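Local coordinates for glucoamylase (Thermoanaerobacterium thermosaccharolyticum, PDB 1LF6), which cleaves terminal alpha-1,4-linked glucose units one after another from the non-reducing ends of glucan chains, probably releasing them as beta-D-glucose, at residues G632-E636 with S650-H656; I318-P324 with Y337-W341; A422-I426 with K473-K477; T391-L395 with I428-Q434; I12-F17 with Y169-N174. Residues are numbered along the deposited sequence.

Interaction 1: G632-E636 with S650-H656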
# COMPACT_ATOMS: atom_id res chain seq x y z
N GLY A 632 -7.62 7.25 -8.41
CA GLY A 632 -8.29 5.97 -8.26
C GLY A 632 -7.70 5.16 -7.11
O GLY A 632 -7.91 3.95 -7.02
N ILE A 633 -6.97 5.83 -6.23
CA ILE A 633 -6.34 5.17 -5.09
C ILE A 633 -7.16 5.32 -3.82
O ILE A 633 -7.61 6.42 -3.47
CB ILE A 633 -4.90 5.71 -4.89
CG1 ILE A 633 -4.02 5.17 -6.03
CG2 ILE A 633 -4.35 5.33 -3.51
CD1 ILE A 633 -2.59 5.67 -6.03
N ILE A 634 -7.39 4.19 -3.16
CA ILE A 634 -8.17 4.15 -1.93
C ILE A 634 -7.22 4.10 -0.74
O ILE A 634 -6.33 3.25 -0.67
CB ILE A 634 -9.10 2.91 -1.89
CG1 ILE A 634 -10.01 2.89 -3.13
CG2 ILE A 634 -9.95 2.93 -0.61
CD1 ILE A 634 -10.87 1.63 -3.23
N SER A 635 -7.43 5.00 0.21
CA SER A 635 -6.60 5.05 1.40
C SER A 635 -7.16 4.12 2.47
O SER A 635 -8.27 3.62 2.36
CB SER A 635 -6.54 6.48 1.95
OG SER A 635 -7.79 6.87 2.48
N GLU A 636 -6.36 3.90 3.50
CA GLU A 636 -6.75 3.07 4.62
C GLU A 636 -7.86 3.78 5.40
O GLU A 636 -8.82 3.15 5.85
CB GLU A 636 -5.54 2.85 5.52
CG GLU A 636 -5.84 2.16 6.84
CD GLU A 636 -4.61 2.10 7.72
OE1 GLU A 636 -3.82 1.15 7.56
OE2 GLU A 636 -4.44 3.01 8.57
N SER A 650 -1.80 4.58 1.79
CA SER A 650 -2.52 4.55 0.52
C SER A 650 -1.48 4.32 -0.58
O SER A 650 -0.40 4.90 -0.56
CB SER A 650 -3.27 5.85 0.26
OG SER A 650 -2.40 6.81 -0.31
N PRO A 651 -1.79 3.44 -1.54
CA PRO A 651 -3.03 2.65 -1.59
C PRO A 651 -3.04 1.52 -0.57
O PRO A 651 -2.01 0.87 -0.35
CB PRO A 651 -3.04 2.13 -3.04
CG PRO A 651 -1.57 2.03 -3.38
CD PRO A 651 -1.02 3.31 -2.79
N LEU A 652 -4.19 1.28 0.07
CA LEU A 652 -4.29 0.17 1.02
C LEU A 652 -4.73 -1.00 0.14
O LEU A 652 -5.89 -1.08 -0.27
CB LEU A 652 -5.33 0.43 2.11
CG LEU A 652 -5.43 -0.66 3.19
CD1 LEU A 652 -4.13 -0.73 3.97
CD2 LEU A 652 -6.58 -0.38 4.14
N ASN A 653 -3.79 -1.89 -0.16
CA ASN A 653 -4.06 -3.02 -1.03
C ASN A 653 -5.26 -3.87 -0.65
O ASN A 653 -6.01 -4.31 -1.51
CB ASN A 653 -2.79 -3.88 -1.16
CG ASN A 653 -1.67 -3.13 -1.86
OD1 ASN A 653 -1.92 -2.20 -2.64
ND2 ASN A 653 -0.43 -3.53 -1.61
N TRP A 654 -5.45 -4.09 0.65
CA TRP A 654 -6.58 -4.87 1.13
C TRP A 654 -7.90 -4.18 0.76
O TRP A 654 -8.88 -4.85 0.39
CB TRP A 654 -6.44 -5.04 2.65
CG TRP A 654 -7.51 -5.85 3.32
CD1 TRP A 654 -8.55 -6.50 2.74
CD2 TRP A 654 -7.65 -6.04 4.73
NE1 TRP A 654 -9.34 -7.09 3.70
CE2 TRP A 654 -8.81 -6.82 4.94
CE3 TRP A 654 -6.90 -5.63 5.85
CZ2 TRP A 654 -9.24 -7.20 6.21
CZ3 TRP A 654 -7.34 -6.00 7.11
CH2 TRP A 654 -8.49 -6.78 7.28
N ALA A 655 -7.93 -2.85 0.83
CA ALA A 655 -9.14 -2.11 0.49
C ALA A 655 -9.45 -2.21 -1.01
O ALA A 655 -10.61 -2.29 -1.41
CB ALA A 655 -8.98 -0.65 0.90
N HIS A 656 -8.41 -2.18 -1.84
CA HIS A 656 -8.61 -2.30 -3.28
C HIS A 656 -9.09 -3.71 -3.60
O HIS A 656 -9.91 -3.91 -4.50
CB HIS A 656 -7.32 -1.97 -4.02
CG HIS A 656 -7.11 -0.50 -4.22
ND1 HIS A 656 -7.82 0.23 -5.15
CD2 HIS A 656 -6.35 0.39 -3.55
CE1 HIS A 656 -7.51 1.50 -5.05
NE2 HIS A 656 -6.62 1.63 -4.08
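The docking of a loop on the start of a helix can be followed through one residue, I634. This residue has more surface buried than any other in the contact, and it works through both backbone and side chain. Its carbonyl O accepts a nearly straight hydrogen bond from L652 N (3.0 Å), and P651 CA adds a CA-H...O contact to I634 O at 3.5 Å. Its side chain lies on H656: I634 CB sits over the imidazole face, 3.9 Å from the ring centroid, in a CH-pi contact, while I634 CG2 reaches A655 CB at 4.0 Å. H656, whose ND1 is held by S301, presents the edge of its ring to the glycine carbonyl, with G632 O 3.2 Å from H656 CE1. In the (alpha/alpha) barrel of this family 15 enzyme, 650-656 leads into helix 653-668, with L652 at the N-cap and a cis peptide bond just before P651. L652 itself points across the contact, and its CD2 packs 3.5 Å from E636 CA. E636 hydrogen-bonds to Y337 and lies beside W325, a probable substrate-binding residue. I633 CG2 also meets P651 CB at 3.5 Å.

Interaction 2: I318-P324 with Y337-W341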
# COMPACT_ATOMS: atom_id res chain seq x y z
N ILE A 318 2.85 -6.84 -0.62
CA ILE A 318 2.88 -5.96 0.55
C ILE A 318 1.54 -5.31 0.85
O ILE A 318 0.62 -5.35 0.04
CB ILE A 318 3.97 -4.87 0.40
CG1 ILE A 318 3.68 -4.00 -0.83
CG2 ILE A 318 5.34 -5.52 0.29
CD1 ILE A 318 4.59 -2.79 -0.92
N ALA A 319 1.44 -4.71 2.03
CA ALA A 319 0.21 -4.07 2.48
C ALA A 319 -0.07 -2.73 1.81
O ALA A 319 -1.23 -2.41 1.53
CB ALA A 319 0.26 -3.90 4.00
N SER A 320 0.97 -1.95 1.56
CA SER A 320 0.82 -0.65 0.91
C SER A 320 2.18 -0.09 0.49
O SER A 320 3.14 -0.15 1.25
CB SER A 320 0.14 0.34 1.86
OG SER A 320 0.01 1.60 1.23
N LEU A 321 2.24 0.46 -0.71
CA LEU A 321 3.49 1.02 -1.19
C LEU A 321 3.61 2.48 -0.73
O LEU A 321 3.79 3.38 -1.54
CB LEU A 321 3.57 0.93 -2.72
CG LEU A 321 4.96 1.12 -3.34
CD1 LEU A 321 5.93 0.06 -2.80
CD2 LEU A 321 4.86 1.00 -4.85
N SER A 322 3.48 2.69 0.57
CA SER A 322 3.59 4.03 1.13
C SER A 322 4.13 3.95 2.55
O SER A 322 4.28 2.87 3.11
CB SER A 322 2.23 4.74 1.14
OG SER A 322 1.31 4.11 2.02
N ILE A 323 4.42 5.12 3.12
CA ILE A 323 4.93 5.22 4.48
C ILE A 323 4.00 6.18 5.21
O ILE A 323 4.26 7.38 5.29
CB ILE A 323 6.36 5.78 4.48
CG1 ILE A 323 7.26 4.86 3.66
CG2 ILE A 323 6.87 5.92 5.91
CD1 ILE A 323 8.64 5.40 3.41
N PRO A 324 2.89 5.66 5.77
CA PRO A 324 1.91 6.47 6.49
C PRO A 324 2.48 7.57 7.37
O PRO A 324 3.44 7.37 8.12
CB PRO A 324 1.11 5.43 7.29
CG PRO A 324 2.04 4.26 7.38
CD PRO A 324 2.66 4.23 6.01
N TYR A 337 4.36 -0.87 6.33
CA TYR A 337 3.41 -1.49 5.42
C TYR A 337 4.09 -2.24 4.27
O TYR A 337 3.42 -2.81 3.41
CB TYR A 337 2.44 -0.44 4.85
CG TYR A 337 1.39 0.02 5.83
CD1 TYR A 337 1.72 0.80 6.94
CD2 TYR A 337 0.05 -0.36 5.67
CE1 TYR A 337 0.76 1.19 7.86
CE2 TYR A 337 -0.92 0.02 6.59
CZ TYR A 337 -0.56 0.80 7.69
OH TYR A 337 -1.50 1.18 8.61
N HIS A 338 5.42 -2.24 4.26
CA HIS A 338 6.16 -2.93 3.22
C HIS A 338 6.48 -4.35 3.68
O HIS A 338 7.46 -4.95 3.26
CB HIS A 338 7.46 -2.20 2.89
CG HIS A 338 7.25 -0.83 2.32
ND1 HIS A 338 6.84 0.24 3.09
CD2 HIS A 338 7.36 -0.36 1.06
CE1 HIS A 338 6.71 1.31 2.33
NE2 HIS A 338 7.02 0.97 1.08
N LEU A 339 5.62 -4.87 4.55
CA LEU A 339 5.77 -6.22 5.07
C LEU A 339 4.67 -7.08 4.49
O LEU A 339 3.72 -6.56 3.89
CB LEU A 339 5.69 -6.21 6.60
CG LEU A 339 6.83 -5.45 7.29
CD1 LEU A 339 6.53 -5.30 8.78
CD2 LEU A 339 8.13 -6.21 7.08
N VAL A 340 4.79 -8.39 4.65
CA VAL A 340 3.80 -9.32 4.14
C VAL A 340 2.97 -9.89 5.28
O VAL A 340 3.51 -10.49 6.21
CB VAL A 340 4.47 -10.51 3.38
CG1 VAL A 340 3.40 -11.43 2.79
CG2 VAL A 340 5.39 -9.98 2.28
N TRP A 341 1.67 -9.67 5.21
CA TRP A 341 0.74 -10.19 6.22
C TRP A 341 -0.11 -11.26 5.55
O TRP A 341 -0.67 -11.05 4.47
CB TRP A 341 -0.20 -9.10 6.72
CG TRP A 341 0.33 -8.24 7.84
CD1 TRP A 341 0.15 -8.44 9.18
CD2 TRP A 341 1.04 -7.01 7.70
NE1 TRP A 341 0.69 -7.39 9.89
CE2 TRP A 341 1.25 -6.50 9.01
CE3 TRP A 341 1.52 -6.28 6.60
CZ2 TRP A 341 1.92 -5.29 9.24
CZ3 TRP A 341 2.18 -5.08 6.83
CH2 TRP A 341 2.38 -4.60 8.15
O HOH W 1 5.52 1.71 5.16
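Shape complementarity between two loops can rest on a few well-placed bumps, and here two aromatic side chains supply most of the relief. H338 starts away from 318-324, but its imidazole swings back into a hollow made where that segment bends. The walls are L321 CD1 (4.1 Å from H338 CD2), I323 CG1 (3.8 Å from H338 CE1) and I318 CD1 (4.2 Å from H338 CD2). S320 O lies over the ring face, and S322 O comes within 3.0 Å of H338 CE1. An inverse gamma turn centred on L321 gives the hollow its curvature. Both segments belong to the long connection between helices 296-306 and 342-355 of the (alpha/alpha) barrel, which the contact folds onto itself near the catalytic centre. Y337 fills a second recess: P324 CG presses on Y337 CE1 at 3.4 Å, and the Y337 hydroxyl hydrogen-bonds to E636 and Y581. A319 is the reverse bump, its CB touching Y337 CD2 at 3.9 Å and W341 CZ3 at 3.6 Å; W341 in turn hydrogen-bonds to E438, the probable proton donor. Backbone bonds fix the fit, with S320 N donating to Y337 O (3.2 Å) and A319 N more weakly to the same Y337 O (3.1 Å). A water fills the gap by H338, 2.7 Å from S322 O, 3.1 Å from Y337 N and 2.9 Å from H338 ND1.

Interaction 3: A422-I426 with K473-K477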
# COMPACT_ATOMS: atom_id res chain seq x y z
N ALA A 422 -3.01 -26.42 10.61
CA ALA A 422 -4.19 -26.94 11.28
C ALA A 422 -3.81 -27.48 12.65
O ALA A 422 -4.51 -27.23 13.64
CB ALA A 422 -4.83 -28.05 10.44
N ASP A 423 -2.71 -28.21 12.72
CA ASP A 423 -2.24 -28.78 13.99
C ASP A 423 -1.82 -27.67 14.94
O ASP A 423 -2.01 -27.78 16.15
CB ASP A 423 -1.06 -29.73 13.76
CG ASP A 423 -1.46 -31.00 13.01
OD1 ASP A 423 -2.64 -31.40 13.10
OD2 ASP A 423 -0.59 -31.59 12.35
N PHE A 424 -1.25 -26.60 14.40
CA PHE A 424 -0.82 -25.48 15.23
C PHE A 424 -2.04 -24.78 15.84
O PHE A 424 -2.05 -24.45 17.02
CB PHE A 424 0.00 -24.50 14.40
CG PHE A 424 0.53 -23.33 15.19
CD1 PHE A 424 0.22 -22.03 14.81
CD2 PHE A 424 1.32 -23.53 16.31
CE1 PHE A 424 0.69 -20.94 15.55
CE2 PHE A 424 1.81 -22.46 17.05
CZ PHE A 424 1.49 -21.16 16.67
N ILE A 425 -3.06 -24.57 15.02
CA ILE A 425 -4.29 -23.92 15.48
C ILE A 425 -4.98 -24.72 16.58
O ILE A 425 -5.45 -24.15 17.56
CB ILE A 425 -5.29 -23.74 14.31
CG1 ILE A 425 -4.74 -22.72 13.32
CG2 ILE A 425 -6.65 -23.31 14.84
CD1 ILE A 425 -5.53 -22.64 12.03
N ILE A 426 -5.05 -26.04 16.42
CA ILE A 426 -5.71 -26.88 17.42
C ILE A 426 -4.93 -26.90 18.73
O ILE A 426 -5.50 -27.15 19.79
CB ILE A 426 -5.86 -28.33 16.90
CG1 ILE A 426 -6.84 -28.33 15.72
CG2 ILE A 426 -6.35 -29.25 18.03
CD1 ILE A 426 -7.26 -29.71 15.27
N LYS A 473 -10.66 -35.21 13.12
CA LYS A 473 -10.12 -34.40 14.21
C LYS A 473 -10.35 -32.90 13.97
O LYS A 473 -10.81 -32.18 14.86
CB LYS A 473 -8.63 -34.69 14.35
CG LYS A 473 -7.92 -33.91 15.44
CD LYS A 473 -6.45 -34.31 15.51
CE LYS A 473 -5.70 -33.50 16.55
NZ LYS A 473 -6.33 -33.60 17.90
N TYR A 474 -10.01 -32.45 12.77
CA TYR A 474 -10.17 -31.05 12.40
C TYR A 474 -11.62 -30.61 12.45
O TYR A 474 -11.94 -29.60 13.08
CB TYR A 474 -9.60 -30.82 11.00
CG TYR A 474 -8.10 -31.01 10.90
CD1 TYR A 474 -7.50 -31.33 9.69
CD2 TYR A 474 -7.28 -30.87 12.03
CE1 TYR A 474 -6.12 -31.51 9.59
CE2 TYR A 474 -5.90 -31.05 11.94
CZ TYR A 474 -5.33 -31.37 10.71
OH TYR A 474 -3.96 -31.57 10.62
N GLN A 475 -12.51 -31.36 11.80
CA GLN A 475 -13.92 -31.01 11.78
C GLN A 475 -14.58 -31.01 13.15
O GLN A 475 -15.40 -30.14 13.44
CB GLN A 475 -14.70 -31.95 10.86
CG GLN A 475 -14.68 -31.53 9.41
CD GLN A 475 -15.31 -30.16 9.15
OE1 GLN A 475 -15.25 -29.66 8.03
NE2 GLN A 475 -15.90 -29.55 10.18
N GLU A 476 -14.23 -31.98 13.98
CA GLU A 476 -14.79 -32.05 15.33
C GLU A 476 -14.44 -30.79 16.10
O GLU A 476 -15.27 -30.23 16.81
CB GLU A 476 -14.25 -33.28 16.07
CG GLU A 476 -15.15 -34.50 15.98
CD GLU A 476 -14.54 -35.73 16.64
OE1 GLU A 476 -14.12 -35.62 17.81
OE2 GLU A 476 -14.49 -36.79 15.99
N LYS A 477 -13.19 -30.35 15.96
CA LYS A 477 -12.72 -29.15 16.63
C LYS A 477 -13.50 -27.95 16.08
O LYS A 477 -14.03 -27.14 16.84
CB LYS A 477 -11.22 -28.97 16.38
CG LYS A 477 -10.55 -27.92 17.25
CD LYS A 477 -10.56 -28.31 18.74
CE LYS A 477 -9.73 -29.55 19.00
NZ LYS A 477 -9.67 -29.87 20.46
O HOH W 2 -7.75 -27.43 21.05
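When two helices run side by side at a distance, side-chain conformation shapes how they meet. The segments 422-426 and 473-477 have axes 11.0 Å apart at closest approach and run at 39°, a wide spacing bridged here largely by Y474 and I426. They belong to helices 414-428 and 468-489, consistent with neighbouring outer helices of the (alpha/alpha) barrel, away from the catalytic site. Y474, with chi1 in the m well, sends its ring across the gap. A422 CB lies over the face of that ring, 3.7 Å from its centroid in a CH-pi contact, and I426 CD1 touches the ring edge at Y474 CD2 (3.4 Å). I426 takes an mt rotamer, which brings its CD1 to the tyrosine while its CG2 packs against K477 CE at 3.5 Å. K473 is stretched out until its last torsion and brushes I426 CD1 with its CG at 4.3 Å, whereas K477 kinks through two successive p torsions, its NZ donating to a water (3.2 Å) that donates in turn to I426 O at 2.6 Å. D423, also m, accepts a hydrogen bond from Y474 OH at OD1 (2.8 Å), while its OD2 forms a salt bridge with K419. The chemistry thus combines an apolar middle with a polar margin, and the tyrosine serves both, its ring packing while its hydroxyl is directed to one carboxylate oxygen.

Interaction 4: T391-L395 with I428-Q434. With SO4 (sulfate ion), chain C.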
# COMPACT_ATOMS: atom_id res chain seq x y z
N THR A 391 6.41 -10.82 16.13
CA THR A 391 6.15 -12.15 16.66
C THR A 391 4.80 -12.32 17.35
O THR A 391 4.66 -13.17 18.23
CB THR A 391 7.27 -12.57 17.63
OG1 THR A 391 7.10 -13.95 17.98
CG2 THR A 391 7.22 -11.71 18.90
N GLY A 392 3.82 -11.52 16.96
CA GLY A 392 2.50 -11.66 17.55
C GLY A 392 1.86 -12.93 17.03
O GLY A 392 2.20 -13.40 15.95
N ILE A 393 0.94 -13.50 17.81
CA ILE A 393 0.26 -14.72 17.42
C ILE A 393 -1.19 -14.43 17.00
O ILE A 393 -2.06 -14.21 17.84
CB ILE A 393 0.24 -15.74 18.58
CG1 ILE A 393 1.67 -16.08 19.00
CG2 ILE A 393 -0.54 -16.98 18.17
CD1 ILE A 393 2.54 -16.65 17.88
N GLN A 394 -1.43 -14.44 15.69
CA GLN A 394 -2.77 -14.18 15.16
C GLN A 394 -3.33 -15.46 14.54
O GLN A 394 -2.86 -15.91 13.51
CB GLN A 394 -2.71 -13.08 14.09
CG GLN A 394 -2.51 -11.68 14.65
CD GLN A 394 -2.09 -10.66 13.60
OE1 GLN A 394 -2.58 -10.68 12.47
NE2 GLN A 394 -1.21 -9.75 13.98
N LEU A 395 -4.34 -16.03 15.19
CA LEU A 395 -4.95 -17.26 14.71
C LEU A 395 -5.58 -17.14 13.33
O LEU A 395 -5.50 -18.07 12.53
CB LEU A 395 -5.99 -17.77 15.72
CG LEU A 395 -5.44 -18.64 16.87
CD1 LEU A 395 -5.00 -19.98 16.31
CD2 LEU A 395 -4.27 -17.94 17.55
N ILE A 428 -3.25 -24.21 20.04
CA ILE A 428 -3.42 -22.97 20.81
C ILE A 428 -4.79 -22.31 20.76
O ILE A 428 -5.12 -21.52 21.65
CB ILE A 428 -2.36 -21.94 20.40
CG1 ILE A 428 -2.42 -21.68 18.90
CG2 ILE A 428 -0.98 -22.43 20.81
CD1 ILE A 428 -1.47 -20.61 18.42
N GLY A 429 -5.59 -22.62 19.75
CA GLY A 429 -6.91 -22.01 19.65
C GLY A 429 -7.87 -22.51 20.72
O GLY A 429 -7.53 -23.40 21.49
N PRO A 430 -9.10 -21.96 20.78
CA PRO A 430 -9.61 -20.92 19.89
C PRO A 430 -9.19 -19.50 20.26
O PRO A 430 -9.41 -18.56 19.49
CB PRO A 430 -11.11 -21.11 19.96
CG PRO A 430 -11.31 -21.53 21.39
CD PRO A 430 -10.19 -22.52 21.60
N LYS A 431 -8.60 -19.32 21.44
CA LYS A 431 -8.17 -17.99 21.86
C LYS A 431 -7.01 -17.55 20.98
O LYS A 431 -6.26 -18.38 20.47
CB LYS A 431 -7.76 -17.97 23.34
CG LYS A 431 -7.43 -16.56 23.83
CD LYS A 431 -7.83 -16.32 25.28
CE LYS A 431 -6.78 -16.77 26.26
NZ LYS A 431 -7.04 -16.20 27.62
N THR A 432 -6.86 -16.24 20.80
CA THR A 432 -5.78 -15.72 19.96
C THR A 432 -4.93 -14.68 20.71
O THR A 432 -5.41 -14.02 21.63
CB THR A 432 -6.37 -15.07 18.68
OG1 THR A 432 -5.31 -14.72 17.78
CG2 THR A 432 -7.17 -13.82 19.03
N GLY A 433 -3.66 -14.57 20.30
CA GLY A 433 -2.76 -13.62 20.92
C GLY A 433 -3.23 -12.21 20.60
O GLY A 433 -3.14 -11.30 21.42
N GLN A 434 -3.71 -12.04 19.38
CA GLN A 434 -4.23 -10.76 18.95
C GLN A 434 -5.20 -10.97 17.79
O GLN A 434 -5.05 -11.91 17.00
CB GLN A 434 -3.09 -9.82 18.56
CG GLN A 434 -2.13 -10.37 17.54
CD GLN A 434 -0.82 -9.59 17.47
OE1 GLN A 434 -0.09 -9.70 16.50
NE2 GLN A 434 -0.53 -8.81 18.50
S SO4 C . -10.04 -18.07 29.77
O1 SO4 C . -9.50 -17.07 28.83
O2 SO4 C . -9.04 -18.34 30.82
O3 SO4 C . -11.28 -17.55 30.40
O4 SO4 C . -10.35 -19.32 29.05
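In (alpha/alpha) barrels the loops that link helices at one end of the barrel build the active site, and this pair is an example: 391-395 leads into helix 395-407, while the segment 428-434 runs from helix 414-428 towards helix 445-464, reaching E435, the probable catalytic base. Main-chain NH groups donate twice across the contact: Q434 N weakly to I393 O (3.1 Å), and L395 N almost straight to T432 OG1 (3.1 Å). T432 OG1 in turn donates a hydrogen bond to Q434 O (2.9 Å), so the threonine ties its own segment together too. Between side chains, Q394 NE2 gives a linear hydrogen bond to Q434 OE1 (2.8 Å); Q394 also bonds to R343 and to E438, the probable proton donor. Apolar packing lies on the other side of the threonine, where I428 CD1 meets I393 CG2 at 3.8 Å and L395 CD2 at 4.0 Å. L395 points squarely across the contact and has the most surface buried in it. Close approach also depends on two glycines: a CB on G392 would clash with Q434 OE1, and one on G433 with I393 O. Ion binding lies apart. The CA-to-CB bond of K431 points away from 391-395, and a sulfate ion, probably from the crystallisation liquor and also bound by S509 and Y443, accepts a hydrogen bond at O1 from K431 NZ (2.9 Å).

Interaction 5: I12-F17 with Y169-N174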
# COMPACT_ATOMS: atom_id res chain seq x y z
N ILE A 12 32.11 1.61 -21.86
CA ILE A 12 31.68 2.96 -21.51
C ILE A 12 32.87 3.77 -20.99
O ILE A 12 33.84 3.21 -20.48
CB ILE A 12 30.58 2.93 -20.42
CG1 ILE A 12 30.03 4.34 -20.19
CG2 ILE A 12 31.14 2.36 -19.12
CD1 ILE A 12 28.91 4.40 -19.18
N LYS A 13 32.78 5.09 -21.13
CA LYS A 13 33.84 5.97 -20.66
C LYS A 13 33.32 6.92 -19.59
O LYS A 13 32.81 8.00 -19.89
CB LYS A 13 34.41 6.78 -21.83
CG LYS A 13 35.53 7.74 -21.44
CD LYS A 13 35.94 8.62 -22.60
CE LYS A 13 37.01 9.63 -22.19
NZ LYS A 13 37.34 10.58 -23.29
N ILE A 14 33.44 6.50 -18.34
CA ILE A 14 32.98 7.32 -17.22
C ILE A 14 34.14 8.05 -16.56
O ILE A 14 35.16 7.46 -16.21
CB ILE A 14 32.25 6.44 -16.17
CG1 ILE A 14 33.10 5.22 -15.80
CG2 ILE A 14 30.90 5.98 -16.72
CD1 ILE A 14 32.46 4.31 -14.76
N ASP A 15 33.99 9.37 -16.40
CA ASP A 15 35.01 10.20 -15.78
C ASP A 15 34.45 10.90 -14.56
O ASP A 15 33.48 11.66 -14.66
CB ASP A 15 35.50 11.26 -16.78
CG ASP A 15 36.06 10.65 -18.05
OD1 ASP A 15 36.33 11.42 -19.00
OD2 ASP A 15 36.24 9.42 -18.10
N ARG A 16 35.05 10.65 -13.40
CA ARG A 16 34.60 11.27 -12.16
C ARG A 16 35.52 12.43 -11.79
O ARG A 16 36.70 12.42 -12.12
CB ARG A 16 34.57 10.23 -11.03
CG ARG A 16 34.00 10.76 -9.71
CD ARG A 16 33.80 9.62 -8.72
NE ARG A 16 33.38 10.11 -7.40
CZ ARG A 16 33.07 9.33 -6.37
NH1 ARG A 16 32.70 9.87 -5.22
NH2 ARG A 16 33.12 8.01 -6.50
N PHE A 17 34.96 13.44 -11.13
CA PHE A 17 35.74 14.61 -10.74
C PHE A 17 35.23 15.20 -9.43
O PHE A 17 34.02 15.29 -9.20
CB PHE A 17 35.67 15.67 -11.83
CG PHE A 17 34.27 15.98 -12.29
CD1 PHE A 17 33.66 15.22 -13.28
CD2 PHE A 17 33.55 17.02 -11.71
CE1 PHE A 17 32.36 15.49 -13.69
CE2 PHE A 17 32.25 17.30 -12.11
CZ PHE A 17 31.65 16.53 -13.11
N TYR A 169 27.72 12.67 -5.77
CA TYR A 169 28.82 13.15 -6.60
C TYR A 169 28.40 13.25 -8.06
O TYR A 169 27.28 12.87 -8.42
CB TYR A 169 30.03 12.23 -6.45
CG TYR A 169 29.74 10.77 -6.70
CD1 TYR A 169 30.07 10.17 -7.92
CD2 TYR A 169 29.16 9.98 -5.72
CE1 TYR A 169 29.82 8.82 -8.15
CE2 TYR A 169 28.90 8.63 -5.93
CZ TYR A 169 29.24 8.06 -7.14
OH TYR A 169 29.00 6.72 -7.35
N VAL A 170 29.28 13.78 -8.90
CA VAL A 170 28.97 13.94 -10.32
C VAL A 170 30.01 13.26 -11.21
O VAL A 170 31.21 13.28 -10.92
CB VAL A 170 28.89 15.44 -10.69
CG1 VAL A 170 28.35 15.60 -12.10
CG2 VAL A 170 28.02 16.18 -9.69
N ILE A 171 29.53 12.66 -12.29
CA ILE A 171 30.42 12.00 -13.24
C ILE A 171 29.99 12.39 -14.65
O ILE A 171 29.09 13.21 -14.83
CB ILE A 171 30.35 10.46 -13.14
CG1 ILE A 171 28.94 9.98 -13.49
CG2 ILE A 171 30.75 10.01 -11.75
CD1 ILE A 171 28.82 8.49 -13.67
N LYS A 172 30.65 11.80 -15.63
CA LYS A 172 30.34 12.06 -17.02
C LYS A 172 30.46 10.73 -17.74
O LYS A 172 31.54 10.12 -17.78
CB LYS A 172 31.30 13.09 -17.60
CG LYS A 172 30.79 13.78 -18.85
CD LYS A 172 31.74 14.88 -19.30
CE LYS A 172 31.19 15.64 -20.50
NZ LYS A 172 32.14 16.70 -20.98
N ALA A 173 29.35 10.25 -18.28
CA ALA A 173 29.33 8.99 -19.01
C ALA A 173 29.05 9.30 -20.47
O ALA A 173 27.97 9.78 -20.82
CB ALA A 173 28.24 8.08 -18.44
N ASN A 174 30.04 9.03 -21.32
CA ASN A 174 29.90 9.29 -22.75
C ASN A 174 29.39 10.72 -22.98
O ASN A 174 28.38 10.93 -23.65
CB ASN A 174 28.94 8.28 -23.38
CG ASN A 174 29.54 6.88 -23.44
OD1 ASN A 174 30.29 6.47 -22.56
ND2 ASN A 174 29.19 6.14 -24.49
O HOH W 3 32.12 14.18 -7.90
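Apolar residues gather on one face of the antiparallel ladder that the short, weakly bonded strand 14-16 forms with strand 166-173, at the N-terminal end of the beta-sandwich domain. There I14 CG2 packs on A173 CB at 3.8 Å, the two residues forming a non-hydrogen-bonded pair, and more loosely on I171 CD1 at 4.5 Å. I12 CD1 extends the patch with a 3.8 Å contact to A173 CB, and helix 254-266 lies against both residues. On the opposite face, F17 CZ meets V170 CG1 at 3.6 Å. R16 marks the change to polar chemistry: its guanidinium lies flat on the Y169 ring, centres 3.6 Å apart and planes at 14°, a stacked cation-pi contact; the Y169 hydroxyl bonds to D254. A water bridges the two segments, lying 2.6 Å from F17 O and accepting a hydrogen bond from V170 N (3.0 Å). The backbone ladder is uneven: D15 N donates to K172 O at 2.9 Å, but the return bond from K172 N to D15 O (3.0 Å) is bent and weak. At the exposed end N174 N donates to K13 O (3.3 Å), and K13 N gives a nearly straight bond to N174 OD1 at 3.2 Å.

The five contacts show how one chain distributes its long-range pairings. Interactions 1 and 2 meet directly near the middle of the molecule, with E636 OE1 2.5 Å from Y337 OH and N653 ND2 2.7 Å from I318 O, both probable hydrogen bonds. Interaction 4 has its nearest atoms about 5 Å from those of interaction 2, yet both reach the probable proton donor E438, through Q394 and W341. Interactions 3 and 4 alternate along the chain and touch where I425 CG2 meets L395 CD1 at 4.0 Å, joining helix 414-428, probably an outer helix of the barrel, to the start of helix 395-407. Interaction 5 stands apart in the sandwich domain, its centre about 63 Å from that of interaction 3.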